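Long-range contact in phosphate ABC transporter, periplasmic phosphate-binding protein (Borrelia burgdorferi, PDB 4N13), which binds inorganic phosphate with micromolar affinity as the solute-binding lipoprotein of an ABC transporter that imports phosphate into the cell: residues Lys127-Tyr140 with Phe160-Val173. Numbering follows the deposited sequence.
Sequences KINFINRDSSSGSY and FRQDGIVVKSNGEV. With SO4 (sulfate ion), chain C; SO4 (sulfate ion), chain B; EDO (1,2-ethanediol), chain F.
Ile131 pairs with Ile165, Asn132 with Val166 and Arg133 with Val167 in the parallel strand pair of a beta-alpha-beta crossover, whose connection contains helix 138-151. This unit of the periplasmic binding protein fold shows how strand ends build an anion site. Three backbone bonds join the strands: Ile165 N to Phe130 O (2.9 Å), Asn132 N to Ile165 O and Val167 N to Asn132 O.

Packing differs on the two faces. On one, Ile131 CG2 meets Val167 CG2 at 4.0 Å, and Val173 CG2 from helix 170-179 packs against Arg133 CD. The other carries an amide-on-ring contact: Asn132 ND2 sits over one face of the Phe160 ring, toward its rim and 3.4 Å from Phe160 CG, the amide plane turned 56° from the ring. Phe130 CZ also touches that ring, and Asn132 OD1 is held by Tyr186.

Polar side chains grip both ends of the pair. Extended Arg161 sends NH1 to Ile128 O (2.8 Å) while clasping Asp163 side-on through NE and NH2. Bends at chi2 (-64°) and chi3 (-50°) fold Arg133 back so that NE reaches Val167 O (3.2 Å), roughly in the guanidinium plane, and NH2 bridges to Asp134. Thus steadied, Arg133 holds the sulfate of chain B beside Ser137, Gly138 and Ser139, probable phosphate ligands by similarity: Arg133 NH2 bonds sulfate O4, and Arg133 NH1 (2.8 Å) and Ser139 OG both bond sulfate O1.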
loop_
_atom_site.group_PDB
_atom_site.type_symbol
_atom_site.label_atom_id
_atom_site.label_comp_id
_atom_site.label_asym_id
_atom_site.label_seq_id
_atom_site.Cartn_x
_atom_site.Cartn_y
_atom_site.Cartn_z
ATOM N N LYS A 127 12.518 18.979 18.718
ATOM C CA LYS A 127 13.168 18.002 17.869
ATOM C C LYS A 127 12.141 16.928 17.502
ATOM O O LYS A 127 11.298 16.546 18.314
ATOM C CB LYS A 127 14.351 17.389 18.612
ATOM C CG LYS A 127 15.126 16.340 17.853
ATOM C CD LYS A 127 16.144 16.981 16.920
ATOM C CE LYS A 127 16.988 15.939 16.207
ATOM N NZ LYS A 127 17.975 16.565 15.313
ATOM N N ILE A 128 12.186 16.467 16.258
ATOM C CA ILE A 128 11.289 15.413 15.792
ATOM C C ILE A 128 11.870 14.054 16.172
ATOM O O ILE A 128 13.004 13.730 15.807
ATOM C CB ILE A 128 11.129 15.464 14.261
ATOM C CG1 ILE A 128 10.551 16.814 13.838
ATOM C CG2 ILE A 128 10.259 14.307 13.775
ATOM C CD1 ILE A 128 10.364 16.982 12.341
ATOM N N ASN A 129 11.072 13.250 16.864
ATOM C CA ASN A 129 11.398 11.858 17.103
ATOM C C ASN A 129 10.692 11.003 16.056
ATOM O O ASN A 129 9.488 10.753 16.130
ATOM C CB ASN A 129 10.987 11.456 18.513
ATOM C CG ASN A 129 11.930 11.975 19.539
ATOM O OD1 ASN A 129 13.146 11.818 19.404
ATOM N ND2 ASN A 129 11.399 12.608 20.579
ATOM N N PHE A 130 11.448 10.601 15.052
ATOM C CA PHE A 130 10.938 9.791 13.960
ATOM C C PHE A 130 10.971 8.323 14.348
ATOM O O PHE A 130 12.036 7.784 14.679
ATOM C CB PHE A 130 11.798 10.035 12.720
ATOM C CG PHE A 130 11.559 9.067 11.605
ATOM C CD1 PHE A 130 10.267 8.736 11.215
ATOM C CD2 PHE A 130 12.634 8.518 10.914
ATOM C CE1 PHE A 130 10.057 7.841 10.168
ATOM C CE2 PHE A 130 12.423 7.641 9.850
ATOM C CZ PHE A 130 11.138 7.306 9.481
ATOM N N ILE A 131 9.808 7.673 14.283
ATOM C CA ILE A 131 9.656 6.251 14.577
ATOM C C ILE A 131 9.535 5.550 13.231
ATOM O O ILE A 131 8.613 5.822 12.464
ATOM C CB ILE A 131 8.405 6.006 15.411
ATOM C CG1 ILE A 131 8.521 6.761 16.752
ATOM C CG2 ILE A 131 8.194 4.524 15.635
ATOM C CD1 ILE A 131 7.181 6.953 17.462
ATOM N N ASN A 132 10.513 4.709 12.917
ATOM C CA ASN A 132 10.558 3.999 11.652
ATOM C C ASN A 132 10.242 2.528 11.850
ATOM O O ASN A 132 10.300 2.012 12.958
ATOM C CB ASN A 132 11.941 4.150 11.017
ATOM C CG ASN A 132 11.923 3.998 9.499
ATOM O OD1 ASN A 132 10.883 3.841 8.885
ATOM N ND2 ASN A 132 13.101 4.042 8.891
ATOM N N ARG A 133 9.864 1.870 10.769
ATOM C CA ARG A 133 9.729 0.426 10.751
ATOM C C ARG A 133 11.042 -0.256 10.378
ATOM O O ARG A 133 11.941 0.353 9.816
ATOM C CB ARG A 133 8.611 -0.003 9.781
ATOM C CG ARG A 133 7.234 0.316 10.287
ATOM C CD ARG A 133 6.868 -0.456 11.565
ATOM N NE ARG A 133 7.125 -1.879 11.414
ATOM C CZ ARG A 133 6.335 -2.739 10.779
ATOM N NH1 ARG A 133 5.186 -2.357 10.261
ATOM N NH2 ARG A 133 6.695 -3.997 10.653
ATOM N N ASP A 134 11.121 -1.536 10.708
ATOM C CA ASP A 134 12.260 -2.367 10.352
ATOM C C ASP A 134 12.355 -2.511 8.829
ATOM O O ASP A 134 11.342 -2.565 8.125
ATOM C CB ASP A 134 12.114 -3.730 11.028
ATOM C CG ASP A 134 10.850 -4.445 10.628
ATOM O OD1 ASP A 134 9.739 -3.970 10.964
ATOM O OD2 ASP A 134 10.982 -5.503 9.970
ATOM N N SER A 135 13.579 -2.565 8.323
ATOM C CA SER A 135 13.810 -2.469 6.891
ATOM C C SER A 135 13.342 -3.694 6.123
ATOM O O SER A 135 13.212 -3.639 4.908
ATOM C CB SER A 135 15.286 -2.211 6.621
ATOM O OG SER A 135 16.064 -3.270 7.129
ATOM N N SER A 136 13.078 -4.788 6.824
ATOM C CA SER A 136 12.539 -5.988 6.189
ATOM C C SER A 136 11.029 -5.920 5.935
ATOM O O SER A 136 10.486 -6.744 5.203
ATOM C CB SER A 136 12.838 -7.215 7.057
ATOM O OG SER A 136 14.233 -7.438 7.176
ATOM N N SER A 137 10.345 -4.952 6.538
ATOM C CA SER A 137 8.885 -4.922 6.493
ATOM C C SER A 137 8.324 -4.376 5.194
ATOM O O SER A 137 8.969 -3.579 4.504
ATOM C CB SER A 137 8.327 -4.092 7.654
ATOM O OG SER A 137 8.579 -2.704 7.486
ATOM N N GLY A 138 7.099 -4.778 4.880
ATOM C CA GLY A 138 6.406 -4.262 3.714
ATOM C C GLY A 138 6.140 -2.778 3.860
ATOM O O GLY A 138 6.213 -2.017 2.894
ATOM N N SER A 139 5.828 -2.345 5.074
ATOM C CA SER A 139 5.505 -0.943 5.307
ATOM C C SER A 139 6.699 -0.043 4.996
ATOM O O SER A 139 6.560 0.997 4.371
ATOM C CB SER A 139 4.999 -0.748 6.741
ATOM O OG SER A 139 3.762 -1.431 6.909
ATOM N N TYR A 140 7.878 -0.438 5.453
ATOM C CA TYR A 140 9.097 0.305 5.136
ATOM C C TYR A 140 9.281 0.394 3.621
ATOM O O TYR A 140 9.562 1.448 3.081
ATOM C CB TYR A 140 10.274 -0.375 5.818
ATOM C CG TYR A 140 11.676 0.068 5.471
ATOM C CD1 TYR A 140 12.469 0.704 6.411
ATOM C CD2 TYR A 140 12.238 -0.231 4.245
ATOM C CE1 TYR A 140 13.781 1.050 6.135
ATOM C CE2 TYR A 140 13.535 0.123 3.957
ATOM C CZ TYR A 140 14.297 0.769 4.904
ATOM O OH TYR A 140 15.600 1.117 4.635
ATOM N N PHE A 160 16.245 6.715 4.512
ATOM C CA PHE A 160 15.642 7.141 5.761
ATOM C C PHE A 160 16.694 7.753 6.696
ATOM O O PHE A 160 17.852 7.319 6.738
ATOM C CB PHE A 160 14.999 5.951 6.476
ATOM C CG PHE A 160 13.661 5.517 5.921
ATOM C CD1 PHE A 160 12.524 6.253 6.138
ATOM C CD2 PHE A 160 13.556 4.330 5.223
ATOM C CE1 PHE A 160 11.300 5.813 5.664
ATOM C CE2 PHE A 160 12.341 3.895 4.760
ATOM C CZ PHE A 160 11.209 4.639 4.992
ATOM N N ARG A 161 16.260 8.764 7.447
ATOM C CA ARG A 161 17.000 9.306 8.583
ATOM C C ARG A 161 17.531 8.132 9.381
ATOM O O ARG A 161 16.783 7.239 9.745
ATOM C CB ARG A 161 16.056 10.178 9.426
ATOM C CG ARG A 161 16.683 10.796 10.630
ATOM C CD ARG A 161 15.701 11.686 11.355
ATOM N NE ARG A 161 16.249 12.020 12.667
ATOM C CZ ARG A 161 15.607 12.701 13.615
ATOM N NH1 ARG A 161 14.380 13.150 13.396
ATOM N NH2 ARG A 161 16.193 12.908 14.794
ATOM N N GLN A 162 18.833 8.120 9.633
ATOM C CA GLN A 162 19.484 6.924 10.157
ATOM C C GLN A 162 19.283 6.715 11.654
ATOM O O GLN A 162 19.392 5.589 12.132
ATOM C CB GLN A 162 20.973 6.922 9.792
ATOM C CG GLN A 162 21.225 6.684 8.307
ATOM C CD GLN A 162 20.663 5.348 7.817
ATOM O OE1 GLN A 162 21.173 4.274 8.165
ATOM N NE2 GLN A 162 19.616 5.410 6.999
ATOM N N ASP A 163 18.962 7.782 12.388
ATOM C CA ASP A 163 18.709 7.657 13.813
ATOM C C ASP A 163 17.217 7.583 14.148
ATOM O O ASP A 163 16.800 8.012 15.221
ATOM C CB ASP A 163 19.377 8.794 14.600
ATOM C CG ASP A 163 18.827 10.157 14.252
ATOM O OD1 ASP A 163 18.485 10.374 13.075
ATOM O OD2 ASP A 163 18.738 11.020 15.158
ATOM N N GLY A 164 16.415 7.010 13.262
ATOM C CA GLY A 164 15.034 6.718 13.604
ATOM C C GLY A 164 14.924 5.659 14.693
ATOM O O GLY A 164 15.832 4.846 14.875
ATOM N N ILE A 165 13.814 5.686 15.434
ATOM C CA ILE A 165 13.550 4.711 16.502
ATOM C C ILE A 165 12.828 3.569 15.787
ATOM O O ILE A 165 11.683 3.735 15.305
ATOM C CB ILE A 165 12.623 5.329 17.564
ATOM C CG1 ILE A 165 13.315 6.459 18.331
ATOM C CG2 ILE A 165 12.094 4.235 18.497
ATOM C CD1 ILE A 165 12.354 7.360 19.075
ATOM N N VAL A 166 13.460 2.404 15.693
ATOM C CA VAL A 166 12.961 1.357 14.819
ATOM C C VAL A 166 12.091 0.374 15.589
ATOM O O VAL A 166 12.512 -0.148 16.614
ATOM C CB VAL A 166 14.123 0.606 14.133
ATOM C CG1 VAL A 166 13.591 -0.527 13.247
ATOM C CG2 VAL A 166 15.004 1.571 13.336
ATOM N N VAL A 167 10.885 0.105 15.093
ATOM C CA VAL A 167 9.993 -0.870 15.699
ATOM C C VAL A 167 9.485 -1.869 14.656
ATOM O O VAL A 167 9.576 -1.618 13.448
ATOM C CB VAL A 167 8.814 -0.196 16.440
ATOM C CG1 VAL A 167 9.333 0.758 17.504
ATOM C CG2 VAL A 167 7.899 0.531 15.463
ATOM N N LYS A 168 8.942 -2.993 15.114
ATOM C CA LYS A 168 8.762 -4.155 14.246
ATOM C C LYS A 168 7.314 -4.540 13.945
ATOM O O LYS A 168 7.042 -5.626 13.450
ATOM C CB LYS A 168 9.503 -5.355 14.839
ATOM C CG LYS A 168 11.022 -5.166 14.818
ATOM C CD LYS A 168 11.794 -6.413 15.176
ATOM C CE LYS A 168 12.265 -6.385 16.612
ATOM N NZ LYS A 168 13.379 -7.353 16.859
ATOM N N SER A 169 6.390 -3.636 14.227
ATOM C CA SER A 169 4.991 -3.883 13.936
ATOM C C SER A 169 4.185 -2.588 13.930
ATOM O O SER A 169 4.607 -1.574 14.512
ATOM C CB SER A 169 4.366 -4.808 14.987
ATOM O OG SER A 169 4.392 -4.175 16.260
ATOM N N ASN A 170 3.012 -2.633 13.311
ATOM C CA ASN A 170 2.079 -1.517 13.361
ATOM C C ASN A 170 1.668 -1.182 14.784
ATOM O O ASN A 170 1.644 -0.013 15.159
ATOM C CB ASN A 170 0.830 -1.816 12.523
ATOM C CG ASN A 170 1.113 -1.741 11.038
ATOM O OD1 ASN A 170 1.280 -0.656 10.489
ATOM N ND2 ASN A 170 1.197 -2.889 10.386
ATOM N N GLY A 171 1.331 -2.196 15.575
ATOM C CA GLY A 171 0.910 -1.956 16.943
ATOM C C GLY A 171 1.990 -1.279 17.767
ATOM O O GLY A 171 1.716 -0.394 18.591
ATOM N N GLU A 172 3.238 -1.659 17.532
ATOM C CA GLU A 172 4.330 -1.005 18.237
ATOM C C GLU A 172 4.584 0.431 17.774
ATOM O O GLU A 172 5.032 1.248 18.579
ATOM C CB GLU A 172 5.628 -1.818 18.184
ATOM C CG GLU A 172 6.760 -1.252 19.030
ATOM C CD GLU A 172 6.381 -0.877 20.449
ATOM O OE1 GLU A 172 5.447 -1.463 21.039
ATOM O OE2 GLU A 172 7.056 0.031 20.975
ATOM N N VAL A 173 4.323 0.766 16.513
ATOM C CA VAL A 173 4.387 2.181 16.135
ATOM C C VAL A 173 3.415 2.992 16.992
ATOM O O VAL A 173 3.756 4.063 17.486
ATOM C CB VAL A 173 4.099 2.431 14.631
ATOM C CG1 VAL A 173 4.141 3.939 14.347
ATOM C CG2 VAL A 173 5.076 1.720 13.743
HETATM S S SO4 C . 7.957 -4.773 18.162
HETATM O O1 SO4 C . 8.847 -3.618 17.886
HETATM O O2 SO4 C . 7.297 -4.591 19.432
HETATM O O3 SO4 C . 6.907 -4.899 17.151
HETATM O O4 SO4 C . 8.777 -6.006 18.226
HETATM S S SO4 B . 4.129 -4.992 7.847
HETATM O O1 SO4 B . 3.591 -3.775 8.449
HETATM O O2 SO4 B . 2.997 -5.884 7.661
HETATM O O3 SO4 B . 4.702 -4.631 6.567
HETATM O O4 SO4 B . 5.103 -5.523 8.774
HETATM C C1 EDO F . 16.858 3.463 9.531
HETATM O O1 EDO F . 15.883 3.010 8.581
HETATM C C2 EDO F . 16.209 4.025 10.795
HETATM O O2 EDO F . 15.321 5.105 10.488
HETATM O O HOH W 1 14.330 10.181 15.343
HETATM O O HOH W 2 3.909 0.275 10.110
HETATM O O HOH W 3 16.832 3.850 3.833
#